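PDB 3III: CocE/NonD family hydrolase from Staphylococcus aureus subsp. aureus COL, which probably hydrolyses ester or amide bonds as an alpha/beta-hydrolase of the CocE/NonD family, related to X-Pro dipeptidyl-peptidases. Local coordinates for residues 196-210 against 238-252. Numbering follows the deposited sequence.
Sequences NDMYREVAFHGGIPD and QQEHPLFDDFWKQRQ
Tyr-199 packs against Trp-248 and Phe-244 and donates its OH to Pro-242 O at 2.7 Å. With CG anti to the backbone N (chi1 -177°), its ring runs across Trp-248, setting CD1 over one indole face, 3.3 Å from Trp-248 CD1, the planes 57° apart. Phe-244 CB makes a CH-pi contact over the phenol face. A tyrosine suits this place: its flat ring packs among aromatics while its OH reaches a backbone carbonyl.

Gln-238 brings an amide where two carbonyls converge. Its extended chain carries NE2 to 2.8 Å from Ala-203 O, in the carbonyl plane on a lone pair, and 2.8 Å from Asp-210 O, from above its plane. Both N-H groups are thus used, while OE1 accepts from Arg-215. Phe-204 CZ meets Gln-238 CG, and its CE2 approaches Trp-248 NE1.

Trp-248 spreads its six-membered ring against Met-198 CB and Ala-203, whose CB is 3.6 Å from Trp-248 CH2; the small alanine lets the indole come close. Trp-248 NE1 donates to His-241 O, which helps fix the ring's rotation.

Arg-200 makes a cation-pi contact over the Phe-244 face, CZ 4.2 Å from the ring centroid and the planes 75° apart. Asp-197 OD2 takes a salt-bridge hydrogen bond from Arg-200 NH1 and another across the contact from Gln-252 NE2. Tyr-199, Phe-204, Phe-244 and Trp-248 form an aromatic cluster within the mainly helical insertion between strands 186-192 and 262-267 of the alpha/beta-hydrolase sheet.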
ATOM      1  N   ASN A 196      -4.982  -1.774   4.936  1.00  8.89           N
ATOM      2  CA  ASN A 196      -6.230  -2.137   5.568  1.00  8.86           C
ATOM      3  C   ASN A 196      -6.222  -2.159   7.111  1.00  8.38           C
ATOM      4  O   ASN A 196      -7.145  -2.643   7.715  1.00  8.02           O
ATOM      5  CB  ASN A 196      -6.718  -3.445   4.974  1.00  8.92           C
ATOM      6  CG  ASN A 196      -5.662  -4.478   4.946  1.00  8.31           C
ATOM      7  OD1 ASN A 196      -5.154  -4.865   5.971  1.00 12.01           O
ATOM      8  ND2 ASN A 196      -5.261  -4.890   3.736  1.00  7.72           N
ATOM      9  N   ASP A 197      -5.181  -1.584   7.721  1.00  8.36           N
ATOM     10  CA  ASP A 197      -5.058  -1.405   9.168  1.00  7.72           C
ATOM     11  C   ASP A 197      -4.439  -0.046   9.411  1.00  7.05           C
ATOM     12  O   ASP A 197      -3.243   0.110   9.381  1.00  8.78           O
ATOM     13  CB  ASP A 197      -4.212  -2.520   9.780  1.00  6.77           C
ATOM     14  CG  ASP A 197      -4.123  -2.442  11.334  1.00 10.14           C
ATOM     15  OD1 ASP A 197      -4.434  -1.374  11.941  1.00  9.71           O
ATOM     16  OD2 ASP A 197      -3.651  -3.466  11.921  1.00  9.16           O
HETATM   17  N   MSE A 198      -5.274   0.960   9.586  1.00  7.74           N
HETATM   18  CA  MSE A 198      -4.799   2.332   9.620  1.00  7.51           C
HETATM   19  C   MSE A 198      -3.807   2.563  10.730  1.00  8.58           C
HETATM   20  O   MSE A 198      -2.830   3.289  10.523  1.00  9.57           O
HETATM   21  CB  MSE A 198      -5.959   3.328   9.776  1.00  8.21           C
HETATM   22  CG  MSE A 198      -6.735   3.501   8.538  1.00  9.07           C
HETATM   23 SE   MSE A 198      -8.192   4.852   8.759  1.00 21.02          SE
HETATM   24  CE  MSE A 198      -6.992   6.480   8.904  1.00 10.22           C
ATOM     25  N   TYR A 199      -4.063   2.019  11.916  1.00  7.24           N
ATOM     26  CA  TYR A 199      -3.149   2.246  13.019  1.00  8.37           C
ATOM     27  C   TYR A 199      -1.699   1.785  12.706  1.00  8.28           C
ATOM     28  O   TYR A 199      -0.745   2.438  13.062  1.00  8.46           O
ATOM     29  CB  TYR A 199      -3.648   1.520  14.287  1.00  7.84           C
ATOM     30  CG  TYR A 199      -2.769   1.799  15.423  1.00  8.51           C
ATOM     31  CD1 TYR A 199      -2.934   2.954  16.187  1.00 11.22           C
ATOM     32  CD2 TYR A 199      -1.713   0.941  15.731  1.00  6.31           C
ATOM     33  CE1 TYR A 199      -2.023   3.255  17.266  1.00 11.54           C
ATOM     34  CE2 TYR A 199      -0.861   1.216  16.755  1.00  6.44           C
ATOM     35  CZ  TYR A 199      -1.014   2.367  17.537  1.00 10.27           C
ATOM     36  OH  TYR A 199      -0.104   2.621  18.550  1.00  9.34           O
ATOM     37  N   ARG A 200      -1.553   0.643  12.060  1.00  9.15           N
ATOM     38  CA  ARG A 200      -0.253   0.055  11.836  1.00  8.87           C
ATOM     39  C   ARG A 200       0.381   0.515  10.575  1.00  9.71           C
ATOM     40  O   ARG A 200       1.591   0.264  10.395  1.00 11.07           O
ATOM     41  CB  ARG A 200      -0.325  -1.474  11.833  1.00  9.22           C
ATOM     42  CG  ARG A 200      -0.468  -2.059  13.230  1.00  7.22           C
ATOM     43  CD  ARG A 200      -0.523  -3.627  13.194  1.00  8.74           C
ATOM     44  NE  ARG A 200      -0.689  -4.129  14.555  1.00  7.26           N
ATOM     45  CZ  ARG A 200      -1.823  -4.112  15.227  1.00 11.40           C
ATOM     46  NH1 ARG A 200      -2.926  -3.672  14.646  1.00 10.35           N
ATOM     47  NH2 ARG A 200      -1.855  -4.541  16.487  1.00 11.02           N
ATOM     48  N   GLU A 201      -0.401   1.110   9.668  1.00  9.92           N
ATOM     49  CA  GLU A 201       0.072   1.280   8.290  1.00 10.41           C
ATOM     50  C   GLU A 201       0.212   2.707   7.821  1.00 12.56           C
ATOM     51  O   GLU A 201       1.050   2.946   6.969  1.00 14.01           O
ATOM     52  CB  GLU A 201      -0.698   0.395   7.306  1.00  9.47           C
ATOM     53  CG  GLU A 201      -0.516  -1.076   7.763  1.00  8.98           C
ATOM     54  CD  GLU A 201      -1.397  -2.127   7.152  1.00 10.59           C
ATOM     55  OE1 GLU A 201      -2.387  -1.789   6.458  1.00 12.34           O
ATOM     56  OE2 GLU A 201      -1.103  -3.339   7.420  1.00 11.67           O
ATOM     57  N   VAL A 202      -0.552   3.648   8.396  1.00 11.26           N
ATOM     58  CA  VAL A 202      -0.480   5.051   7.967  1.00 10.94           C
ATOM     59  C   VAL A 202      -0.482   6.060   9.142  1.00 10.58           C
ATOM     60  O   VAL A 202       0.250   7.028   9.081  1.00 11.38           O
ATOM     61  CB  VAL A 202      -1.582   5.434   6.930  1.00 10.77           C
ATOM     62  CG1 VAL A 202      -3.009   5.392   7.537  1.00 10.49           C
ATOM     63  CG2 VAL A 202      -1.269   6.810   6.306  1.00  9.23           C
ATOM     64  N   ALA A 203      -1.352   5.860  10.151  1.00  9.25           N
ATOM     65  CA  ALA A 203      -1.452   6.772  11.320  1.00  9.38           C
ATOM     66  C   ALA A 203      -0.190   6.719  12.221  1.00  8.81           C
ATOM     67  O   ALA A 203       0.254   7.731  12.773  1.00  9.57           O
ATOM     68  CB  ALA A 203      -2.778   6.511  12.146  1.00  8.77           C
ATOM     69  N   PHE A 204       0.379   5.521  12.364  1.00  9.51           N
ATOM     70  CA  PHE A 204       1.563   5.301  13.164  1.00  8.72           C
ATOM     71  C   PHE A 204       2.392   4.219  12.523  1.00  9.22           C
ATOM     72  O   PHE A 204       1.889   3.273  11.933  1.00  9.60           O
ATOM     73  CB  PHE A 204       1.239   4.828  14.606  1.00  8.68           C
ATOM     74  CG  PHE A 204       0.247   5.717  15.355  1.00  5.82           C
ATOM     75  CD1 PHE A 204       0.684   6.706  16.277  1.00  4.56           C
ATOM     76  CD2 PHE A 204      -1.113   5.562  15.139  1.00  7.79           C
ATOM     77  CE1 PHE A 204      -0.215   7.541  16.905  1.00  7.18           C
ATOM     78  CE2 PHE A 204      -2.008   6.360  15.815  1.00  8.89           C
ATOM     79  CZ  PHE A 204      -1.549   7.368  16.679  1.00  6.53           C
ATOM     80  N   HIS A 205       3.684   4.350  12.641  1.00  9.00           N
ATOM     81  CA  HIS A 205       4.569   3.252  12.263  1.00  9.05           C
ATOM     82  C   HIS A 205       5.235   2.719  13.499  1.00  8.82           C
ATOM     83  O   HIS A 205       5.977   3.426  14.148  1.00  8.96           O
ATOM     84  CB  HIS A 205       5.598   3.728  11.263  1.00  9.92           C
ATOM     85  CG  HIS A 205       4.997   4.243  10.020  1.00 10.16           C
ATOM     86  ND1 HIS A 205       4.978   5.583   9.715  1.00 12.03           N
ATOM     87  CD2 HIS A 205       4.335   3.612   9.020  1.00 12.30           C
ATOM     88  CE1 HIS A 205       4.354   5.752   8.563  1.00 12.25           C
ATOM     89  NE2 HIS A 205       3.966   4.575   8.116  1.00 11.27           N
ATOM     90  N   GLY A 206       4.936   1.461  13.849  1.00  8.97           N
ATOM     91  CA  GLY A 206       5.499   0.925  15.098  1.00  8.33           C
ATOM     92  C   GLY A 206       5.100   1.717  16.312  1.00  7.87           C
ATOM     93  O   GLY A 206       5.803   1.728  17.320  1.00  6.16           O
ATOM     94  N   GLY A 207       3.929   2.368  16.254  1.00  6.36           N
ATOM     95  CA  GLY A 207       3.549   3.235  17.351  1.00  6.57           C
ATOM     96  C   GLY A 207       4.033   4.686  17.249  1.00  6.90           C
ATOM     97  O   GLY A 207       3.654   5.530  18.097  1.00  6.64           O
ATOM     98  N   ILE A 208       4.889   5.003  16.273  1.00  6.86           N
ATOM     99  CA  ILE A 208       5.423   6.393  16.153  1.00  7.21           C
ATOM    100  C   ILE A 208       4.471   7.119  15.174  1.00  8.04           C
ATOM    101  O   ILE A 208       4.357   6.679  14.023  1.00  7.86           O
ATOM    102  CB  ILE A 208       6.869   6.425  15.568  1.00  7.08           C
ATOM    103  CG1 ILE A 208       7.806   5.461  16.296  1.00  5.67           C
ATOM    104  CG2 ILE A 208       7.456   7.885  15.558  1.00  8.92           C
ATOM    105  CD1 ILE A 208       9.250   5.348  15.625  1.00  2.00           C
ATOM    106  N   PRO A 209       3.853   8.251  15.576  1.00  7.93           N
ATOM    107  CA  PRO A 209       2.897   8.938  14.724  1.00  8.21           C
ATOM    108  C   PRO A 209       3.495   9.519  13.453  1.00  8.03           C
ATOM    109  O   PRO A 209       4.570  10.107  13.486  1.00  7.99           O
ATOM    110  CB  PRO A 209       2.311  10.034  15.608  1.00  9.01           C
ATOM    111  CG  PRO A 209       3.234  10.188  16.700  1.00  9.29           C
ATOM    112  CD  PRO A 209       4.095   8.961  16.827  1.00  8.30           C
ATOM    113  N   ASP A 210       2.801   9.319  12.341  1.00  7.32           N
ATOM    114  CA  ASP A 210       3.201   9.897  11.069  1.00  7.32           C
ATOM    115  C   ASP A 210       2.766  11.357  11.115  1.00  7.61           C
ATOM    116  O   ASP A 210       1.577  11.671  11.137  1.00  7.99           O
ATOM    117  CB  ASP A 210       2.564   9.187   9.919  1.00  8.56           C
ATOM    118  CG  ASP A 210       2.949   9.801   8.518  1.00  9.37           C
ATOM    119  OD1 ASP A 210       3.795  10.723   8.476  1.00  9.91           O
ATOM    120  OD2 ASP A 210       2.315   9.419   7.484  1.00 12.61           O
ATOM    121  N   GLN A 238      -5.703  10.884  15.692  1.00  8.00           N
ATOM    122  CA  GLN A 238      -4.304  10.456  15.872  1.00  8.22           C
ATOM    123  C   GLN A 238      -3.748  10.977  17.195  1.00  8.71           C
ATOM    124  O   GLN A 238      -3.027  10.299  17.873  1.00  9.25           O
ATOM    125  CB  GLN A 238      -3.410  10.942  14.731  1.00  8.58           C
ATOM    126  CG  GLN A 238      -1.905  10.493  14.809  1.00  7.10           C
ATOM    127  CD  GLN A 238      -1.064  11.240  13.746  1.00 10.47           C
ATOM    128  OE1 GLN A 238      -1.173  12.450  13.637  1.00  7.91           O
ATOM    129  NE2 GLN A 238      -0.275  10.511  12.945  1.00  6.87           N
ATOM    130  N   GLN A 239      -4.059  12.216  17.531  1.00  9.06           N
ATOM    131  CA  GLN A 239      -3.623  12.760  18.793  1.00  8.88           C
ATOM    132  C   GLN A 239      -4.166  11.940  19.971  1.00  8.31           C
ATOM    133  O   GLN A 239      -3.478  11.680  20.920  1.00  8.09           O
ATOM    134  CB  GLN A 239      -4.227  14.162  18.985  1.00 10.92           C
ATOM    135  CG  GLN A 239      -3.675  15.260  18.138  1.00 14.09           C
ATOM    136  CD  GLN A 239      -2.311  15.635  18.587  1.00 21.02           C
ATOM    137  OE1 GLN A 239      -2.137  16.436  19.529  1.00 22.98           O
ATOM    138  NE2 GLN A 239      -1.309  15.036  17.930  1.00 19.98           N
ATOM    139  N   GLU A 240      -5.462  11.659  19.964  1.00  6.53           N
ATOM    140  CA  GLU A 240      -6.121  11.152  21.151  1.00  7.15           C
ATOM    141  C   GLU A 240      -6.248   9.631  21.232  1.00  6.20           C
ATOM    142  O   GLU A 240      -6.717   9.107  22.258  1.00  5.97           O
ATOM    143  CB  GLU A 240      -7.508  11.854  21.332  1.00  7.43           C
ATOM    144  CG  GLU A 240      -8.540  11.359  20.377  1.00  9.61           C
ATOM    145  CD  GLU A 240      -9.723  12.304  20.134  1.00 11.73           C
ATOM    146  OE1 GLU A 240     -10.659  11.848  19.411  1.00 16.43           O
ATOM    147  OE2 GLU A 240      -9.701  13.452  20.586  1.00  7.06           O
ATOM    148  N   HIS A 241      -5.794   8.922  20.205  1.00  6.64           N
ATOM    149  CA  HIS A 241      -5.783   7.455  20.199  1.00  6.83           C
ATOM    150  C   HIS A 241      -4.358   6.944  19.881  1.00  5.93           C
ATOM    151  O   HIS A 241      -4.086   6.433  18.775  1.00  6.01           O
ATOM    152  CB  HIS A 241      -6.791   6.930  19.199  1.00  6.20           C
ATOM    153  CG  HIS A 241      -8.225   7.248  19.557  1.00  6.91           C
ATOM    154  ND1 HIS A 241      -8.896   6.601  20.561  1.00  8.85           N
ATOM    155  CD2 HIS A 241      -9.108   8.135  19.036  1.00  9.71           C
ATOM    156  CE1 HIS A 241     -10.124   7.081  20.659  1.00 10.15           C
ATOM    157  NE2 HIS A 241     -10.288   8.005  19.735  1.00  9.31           N
ATOM    158  N   PRO A 242      -3.443   7.096  20.831  1.00  6.12           N
ATOM    159  CA  PRO A 242      -2.032   6.710  20.561  1.00  5.52           C
ATOM    160  C   PRO A 242      -1.769   5.175  20.536  1.00  5.75           C
ATOM    161  O   PRO A 242      -0.691   4.711  20.118  1.00  7.24           O
ATOM    162  CB  PRO A 242      -1.282   7.390  21.698  1.00  5.25           C
ATOM    163  CG  PRO A 242      -2.260   7.484  22.791  1.00  6.82           C
ATOM    164  CD  PRO A 242      -3.561   7.856  22.095  1.00  6.15           C
ATOM    165  N   LEU A 243      -2.743   4.405  20.975  1.00  5.63           N
ATOM    166  CA  LEU A 243      -2.638   2.960  21.099  1.00  7.37           C
ATOM    167  C   LEU A 243      -3.706   2.331  20.198  1.00  7.69           C
ATOM    168  O   LEU A 243      -4.635   3.009  19.736  1.00  9.12           O
ATOM    169  CB  LEU A 243      -2.839   2.527  22.561  1.00  6.59           C
ATOM    170  CG  LEU A 243      -1.683   2.868  23.509  1.00  9.57           C
ATOM    171  CD1 LEU A 243      -2.171   2.845  24.937  1.00 12.84           C
ATOM    172  CD2 LEU A 243      -0.529   1.845  23.179  1.00  9.98           C
ATOM    173  N   PHE A 244      -3.589   1.029  19.978  1.00  9.06           N
ATOM    174  CA  PHE A 244      -4.511   0.278  19.123  1.00  9.05           C
ATOM    175  C   PHE A 244      -5.709  -0.061  20.005  1.00 10.00           C
ATOM    176  O   PHE A 244      -5.790  -1.127  20.554  1.00 10.73           O
ATOM    177  CB  PHE A 244      -3.822  -0.983  18.572  1.00 10.29           C
ATOM    178  CG  PHE A 244      -4.672  -1.785  17.604  1.00  8.24           C
ATOM    179  CD1 PHE A 244      -5.108  -1.229  16.420  1.00 11.47           C
ATOM    180  CD2 PHE A 244      -5.006  -3.115  17.874  1.00 12.19           C
ATOM    181  CE1 PHE A 244      -5.870  -1.959  15.528  1.00 10.71           C
ATOM    182  CE2 PHE A 244      -5.755  -3.872  16.968  1.00 13.29           C
ATOM    183  CZ  PHE A 244      -6.208  -3.267  15.801  1.00 11.75           C
ATOM    184  N   ASP A 245      -6.640   0.882  20.129  1.00 11.22           N
ATOM    185  CA  ASP A 245      -7.756   0.777  21.075  1.00  9.87           C
ATOM    186  C   ASP A 245      -9.064   0.480  20.307  1.00 10.90           C
ATOM    187  O   ASP A 245      -9.014   0.105  19.144  1.00  8.89           O
ATOM    188  CB  ASP A 245      -7.830   2.084  21.893  1.00 11.13           C
ATOM    189  CG  ASP A 245      -7.990   3.344  21.019  1.00  9.75           C
ATOM    190  OD1 ASP A 245      -8.180   3.227  19.789  1.00 10.12           O
ATOM    191  OD2 ASP A 245      -7.916   4.479  21.570  1.00 10.39           O
ATOM    192  N   ASP A 246     -10.234   0.621  20.929  1.00  9.82           N
ATOM    193  CA  ASP A 246     -11.469   0.288  20.223  1.00 12.32           C
ATOM    194  C   ASP A 246     -11.662   1.139  18.959  1.00 10.80           C
ATOM    195  O   ASP A 246     -12.204   0.670  17.954  1.00 11.21           O
ATOM    196  CB  ASP A 246     -12.705   0.513  21.132  1.00 12.71           C
ATOM    197  CG  ASP A 246     -12.782  -0.490  22.284  1.00 19.59           C
ATOM    198  OD1 ASP A 246     -11.997  -1.470  22.263  1.00 24.92           O
ATOM    199  OD2 ASP A 246     -13.642  -0.313  23.205  1.00 24.48           O
ATOM    200  N   PHE A 247     -11.295   2.417  19.036  1.00  9.58           N
ATOM    201  CA  PHE A 247     -11.327   3.290  17.849  1.00  8.55           C
ATOM    202  C   PHE A 247     -10.577   2.708  16.646  1.00  9.13           C
ATOM    203  O   PHE A 247     -11.161   2.549  15.543  1.00 10.16           O
ATOM    204  CB  PHE A 247     -10.768   4.683  18.185  1.00  8.75           C
ATOM    205  CG  PHE A 247     -10.745   5.596  16.995  1.00  6.97           C
ATOM    206  CD1 PHE A 247     -11.883   6.319  16.650  1.00  9.94           C
ATOM    207  CD2 PHE A 247      -9.620   5.680  16.186  1.00  7.06           C
ATOM    208  CE1 PHE A 247     -11.886   7.131  15.544  1.00 10.72           C
ATOM    209  CE2 PHE A 247      -9.615   6.484  15.073  1.00  9.21           C
ATOM    210  CZ  PHE A 247     -10.757   7.217  14.749  1.00 11.65           C
ATOM    211  N   TRP A 248      -9.302   2.399  16.841  1.00  8.18           N
ATOM    212  CA  TRP A 248      -8.477   1.889  15.753  1.00  8.77           C
ATOM    213  C   TRP A 248      -8.809   0.459  15.350  1.00  9.70           C
ATOM    214  O   TRP A 248      -8.598   0.111  14.193  1.00  8.95           O
ATOM    215  CB  TRP A 248      -6.977   2.002  16.064  1.00  8.31           C
ATOM    216  CG  TRP A 248      -6.451   3.429  16.018  1.00  5.83           C
ATOM    217  CD1 TRP A 248      -5.894   4.137  17.050  1.00  7.31           C
ATOM    218  CD2 TRP A 248      -6.503   4.328  14.916  1.00  5.19           C
ATOM    219  NE1 TRP A 248      -5.508   5.382  16.611  1.00  2.96           N
ATOM    220  CE2 TRP A 248      -5.888   5.523  15.315  1.00  3.99           C
ATOM    221  CE3 TRP A 248      -6.940   4.215  13.591  1.00  6.58           C
ATOM    222  CZ2 TRP A 248      -5.742   6.632  14.437  1.00  5.89           C
ATOM    223  CZ3 TRP A 248      -6.805   5.308  12.745  1.00  7.37           C
ATOM    224  CH2 TRP A 248      -6.249   6.508  13.189  1.00  2.62           C
ATOM    225  N   LYS A 249      -9.302  -0.373  16.288  1.00  9.81           N
ATOM    226  CA  LYS A 249      -9.731  -1.725  15.923  1.00 10.67           C
ATOM    227  C   LYS A 249     -10.847  -1.701  14.883  1.00 10.23           C
ATOM    228  O   LYS A 249     -10.926  -2.578  14.045  1.00  9.44           O
ATOM    229  CB  LYS A 249     -10.161  -2.539  17.167  1.00 12.32           C
ATOM    230  CG  LYS A 249      -8.977  -2.933  18.075  1.00 14.67           C
ATOM    231  CD  LYS A 249      -9.380  -3.480  19.458  1.00 17.48           C
ATOM    232  CE  LYS A 249      -8.136  -3.812  20.268  1.00 16.61           C
ATOM    233  NZ  LYS A 249      -8.499  -4.414  21.556  1.00 18.44           N
ATOM    234  N   GLN A 250     -11.704  -0.688  14.924  1.00 10.45           N
ATOM    235  CA  GLN A 250     -12.744  -0.510  13.902  1.00 11.84           C
ATOM    236  C   GLN A 250     -12.196  -0.045  12.555  1.00 12.51           C
ATOM    237  O   GLN A 250     -12.970   0.014  11.563  1.00 13.89           O
ATOM    238  CB  GLN A 250     -13.773   0.502  14.372  1.00 11.26           C
ATOM    239  CG  GLN A 250     -14.544   0.021  15.566  1.00 14.30           C
ATOM    240  CD  GLN A 250     -15.496   1.058  16.045  1.00 18.45           C
ATOM    241  OE1 GLN A 250     -16.435   1.414  15.339  1.00 22.26           O
ATOM    242  NE2 GLN A 250     -15.287   1.558  17.260  1.00 22.02           N
ATOM    243  N   ARG A 251     -10.884   0.249  12.488  1.00 11.62           N
ATOM    244  CA  ARG A 251     -10.223   0.640  11.226  1.00 10.96           C
ATOM    245  C   ARG A 251      -9.174  -0.374  10.733  1.00 10.31           C
ATOM    246  O   ARG A 251      -8.310  -0.058   9.883  1.00 10.00           O
ATOM    247  CB  ARG A 251      -9.609   2.040  11.296  1.00  9.39           C
ATOM    248  CG  ARG A 251     -10.521   3.147  11.869  1.00 11.38           C
ATOM    249  CD  ARG A 251     -11.750   3.363  11.019  1.00  8.06           C
ATOM    250  NE  ARG A 251     -11.676   4.538  10.146  1.00 12.23           N
ATOM    251  CZ  ARG A 251     -11.968   5.786  10.526  1.00 13.07           C
ATOM    252  NH1 ARG A 251     -12.292   6.044  11.812  1.00 12.23           N
ATOM    253  NH2 ARG A 251     -11.903   6.784   9.658  1.00  9.91           N
ATOM    254  N   GLN A 252      -9.292  -1.573  11.274  1.00  8.71           N
ATOM    255  CA  GLN A 252      -8.586  -2.728  10.827  1.00  8.40           C
ATOM    256  C   GLN A 252      -9.595  -3.656  10.153  1.00  8.84           C
ATOM    257  O   GLN A 252     -10.505  -4.186  10.790  1.00  7.49           O
ATOM    258  CB  GLN A 252      -7.898  -3.460  11.970  1.00  9.05           C
ATOM    259  CG  GLN A 252      -7.186  -4.768  11.590  1.00  8.15           C
ATOM    260  CD  GLN A 252      -6.720  -5.542  12.782  1.00  9.64           C
ATOM    261  OE1 GLN A 252      -7.529  -6.223  13.388  1.00  9.95           O
ATOM    262  NE2 GLN A 252      -5.418  -5.445  13.147  1.00  7.56           N
TER
HETATM  263  O   HOH W   1      -6.421   0.393  12.490  1.00  6.41           O
HETATM  264  O   HOH W   2       1.618   6.236  19.869  1.00  7.33           O